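Local coordinates for putative uncharacterized protein (Emericella nidulans, PDB 3PGB) that probably oxidises primary amines as a copper amine oxidase, using a bound copper ion and a topaquinone cofactor made from one of its own tyrosines, at residues R617-A622 with G716-P721. Numbering follows the deposited sequence.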
ATOM      1  N   ARG A 617       3.211  16.217  -3.988  1.00 17.23           N
ATOM      2  CA  ARG A 617       4.168  15.195  -3.565  1.00 17.49           C
ATOM      3  C   ARG A 617       3.914  13.937  -4.369  1.00 17.62           C
ATOM      4  O   ARG A 617       2.766  13.570  -4.585  1.00 17.62           O
ATOM      5  CB  ARG A 617       4.076  14.891  -2.051  1.00 17.56           C
ATOM      6  CG  ARG A 617       4.575  13.485  -1.656  1.00 17.90           C
ATOM      7  CD  ARG A 617       5.445  13.452  -0.414  1.00 18.73           C
ATOM      8  NE  ARG A 617       4.687  13.288   0.823  1.00 19.43           N
ATOM      9  CZ  ARG A 617       4.850  12.304   1.713  1.00 20.15           C
ATOM     10  NH1 ARG A 617       5.751  11.339   1.537  1.00 19.48           N
ATOM     11  NH2 ARG A 617       4.097  12.291   2.811  1.00 20.67           N
ATOM     12  N   ILE A 618       4.991  13.298  -4.818  1.00 17.77           N
ATOM     13  CA  ILE A 618       4.912  11.974  -5.412  1.00 18.15           C
ATOM     14  C   ILE A 618       5.493  10.995  -4.399  1.00 18.63           C
ATOM     15  O   ILE A 618       6.620  11.169  -3.937  1.00 18.94           O
ATOM     16  CB  ILE A 618       5.698  11.887  -6.738  1.00 17.87           C
ATOM     17  CG1 ILE A 618       5.173  12.921  -7.737  1.00 17.43           C
ATOM     18  CG2 ILE A 618       5.607  10.476  -7.309  1.00 17.50           C
ATOM     19  CD1 ILE A 618       5.931  12.964  -9.043  1.00 16.84           C
ATOM     20  N   LEU A 619       4.720   9.979  -4.035  1.00 19.12           N
ATOM     21  CA  LEU A 619       5.183   8.983  -3.078  1.00 19.53           C
ATOM     22  C   LEU A 619       4.751   7.583  -3.498  1.00 20.18           C
ATOM     23  O   LEU A 619       3.657   7.410  -4.026  1.00 20.19           O
ATOM     24  CB  LEU A 619       4.660   9.295  -1.670  1.00 19.51           C
ATOM     25  CG  LEU A 619       3.147   9.332  -1.429  1.00 19.03           C
ATOM     26  CD1 LEU A 619       2.859   9.163   0.046  1.00 18.58           C
ATOM     27  CD2 LEU A 619       2.522  10.624  -1.951  1.00 18.31           C
ATOM     28  N   PRO A 620       5.614   6.582  -3.267  1.00 20.94           N
ATOM     29  CA  PRO A 620       5.241   5.198  -3.531  1.00 21.52           C
ATOM     30  C   PRO A 620       4.305   4.676  -2.445  1.00 22.00           C
ATOM     31  O   PRO A 620       4.758   4.147  -1.435  1.00 22.56           O
ATOM     32  CB  PRO A 620       6.584   4.463  -3.500  1.00 21.42           C
ATOM     33  CG  PRO A 620       7.405   5.249  -2.552  1.00 21.44           C
ATOM     34  CD  PRO A 620       6.972   6.687  -2.704  1.00 20.98           C
ATOM     35  N   SER A 621       3.008   4.827  -2.660  1.00 22.46           N
ATOM     36  CA  SER A 621       2.017   4.428  -1.666  1.00 23.04           C
ATOM     37  C   SER A 621       1.955   2.916  -1.457  1.00 23.02           C
ATOM     38  O   SER A 621       1.792   2.452  -0.326  1.00 23.19           O
ATOM     39  CB  SER A 621       0.632   4.952  -2.054  1.00 23.16           C
ATOM     40  OG  SER A 621       0.518   6.318  -1.691  1.00 24.26           O
ATOM     41  N   ALA A 622       2.083   2.167  -2.548  1.00 22.91           N
ATOM     42  CA  ALA A 622       1.979   0.713  -2.514  1.00 22.86           C
ATOM     43  C   ALA A 622       3.311   0.021  -2.762  1.00 22.72           C
ATOM     44  O   ALA A 622       3.338  -1.179  -3.043  1.00 23.10           O
ATOM     45  CB  ALA A 622       0.961   0.251  -3.545  1.00 23.00           C
ATOM     46  N   GLY A 716       2.350   0.667  -6.517  1.00 17.42           N
ATOM     47  CA  GLY A 716       1.619   1.902  -6.742  1.00 17.21           C
ATOM     48  C   GLY A 716       2.339   3.152  -6.295  1.00 17.08           C
ATOM     49  O   GLY A 716       3.188   3.111  -5.406  1.00 16.96           O
ATOM     50  N   VAL A 717       1.991   4.261  -6.945  1.00 17.15           N
ATOM     51  CA  VAL A 717       2.438   5.598  -6.559  1.00 17.08           C
ATOM     52  C   VAL A 717       1.210   6.475  -6.367  1.00 16.93           C
ATOM     53  O   VAL A 717       0.125   6.139  -6.824  1.00 17.14           O
ATOM     54  CB  VAL A 717       3.367   6.247  -7.616  1.00 17.12           C
ATOM     55  CG1 VAL A 717       4.746   5.610  -7.582  1.00 17.10           C
ATOM     56  CG2 VAL A 717       2.759   6.156  -9.010  1.00 17.14           C
ATOM     57  N   ALA A 718       1.388   7.592  -5.677  1.00 16.70           N
ATOM     58  CA  ALA A 718       0.297   8.511  -5.417  1.00 16.55           C
ATOM     59  C   ALA A 718       0.785   9.946  -5.541  1.00 16.40           C
ATOM     60  O   ALA A 718       1.872  10.280  -5.079  1.00 16.40           O
ATOM     61  CB  ALA A 718      -0.260   8.269  -4.043  1.00 16.59           C
ATOM     62  N   PHE A 719      -0.018  10.783  -6.186  1.00 16.28           N
ATOM     63  CA  PHE A 719       0.273  12.205  -6.297  1.00 16.10           C
ATOM     64  C   PHE A 719      -0.707  12.895  -5.374  1.00 16.15           C
ATOM     65  O   PHE A 719      -1.912  12.719  -5.523  1.00 16.16           O
ATOM     66  CB  PHE A 719       0.095  12.713  -7.735  1.00 15.85           C
ATOM     67  CG  PHE A 719       0.617  11.780  -8.789  1.00 14.99           C
ATOM     68  CD1 PHE A 719       1.789  11.072  -8.601  1.00 14.58           C
ATOM     69  CD2 PHE A 719      -0.049  11.642 -10.000  1.00 15.02           C
ATOM     70  CE1 PHE A 719       2.275  10.230  -9.587  1.00 14.56           C
ATOM     71  CE2 PHE A 719       0.436  10.802 -10.992  1.00 14.53           C
ATOM     72  CZ  PHE A 719       1.597  10.092 -10.783  1.00 14.15           C
ATOM     73  N   THR A 720      -0.194  13.655  -4.412  1.00 16.27           N
ATOM     74  CA  THR A 720      -1.033  14.335  -3.432  1.00 16.35           C
ATOM     75  C   THR A 720      -0.661  15.812  -3.353  1.00 16.10           C
ATOM     76  O   THR A 720       0.506  16.148  -3.489  1.00 15.82           O
ATOM     77  CB  THR A 720      -0.898  13.686  -2.035  1.00 16.61           C
ATOM     78  OG1 THR A 720      -1.959  14.144  -1.191  1.00 17.65           O
ATOM     79  CG2 THR A 720       0.452  14.020  -1.380  1.00 16.47           C
ATOM     80  N   PRO A 721      -1.650  16.703  -3.147  1.00 16.18           N
ATOM     81  CA  PRO A 721      -1.327  18.118  -2.996  1.00 16.34           C
ATOM     82  C   PRO A 721      -0.349  18.369  -1.853  1.00 16.27           C
ATOM     83  O   PRO A 721      -0.417  17.697  -0.825  1.00 16.68           O
ATOM     84  CB  PRO A 721      -2.685  18.754  -2.683  1.00 16.43           C
ATOM     85  CG  PRO A 721      -3.654  17.877  -3.353  1.00 16.34           C
ATOM     86  CD  PRO A 721      -3.108  16.490  -3.173  1.00 16.29           C
TER
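Arg617 to Leu619 and Ala718 to Thr720 pair as antiparallel strands in the beta-sandwich enzyme domain of this copper amine oxidase. Arg617 with Thr720 and Leu619 with Ala718 are hydrogen-bonded pairs. Ile618 with Phe719, between them, is the non-hydrogen-bonded pair. Arg617 N donates to Thr720 O at 2.8 Å, and Leu619 N to Ala718 O at 3.0 Å; Thr720 N and Ala718 N return the bonds.

Ile618 and Phe719 lie side by side on the buried face. Ile618 CG1 sits 4.0 Å from Phe719 CD1, and Ile618 CG2 packs on CE1 of the same ring. The ring of Phe542 meets Phe719 edge-to-face; Phe542 is also one of the residues of a calcium site. Leu692 of strand 686-698 touches both side chains.

Arg617, Leu619, Ala718 and Thr720 share the other face. Thr720 CG2 lies 3.8 Å from Arg617 CB and 4.0 Å from Leu619 CD2. Thr720 OG1, anti to its backbone N (chi1 -166°), hydrogen-bonds Thr497 OG1. Leu619 CD1 lies over one face of the Arg617 guanidinium, offset toward its rim.

After Pro620 the chain swings out of the sheet over the Ala718 side, and Ser621 OG comes 3.2 Å from Ala718 CB. The last bond runs from Ala622 N to Gly716 O at 3.2 Å, with the donor 54° out of the carbonyl plane.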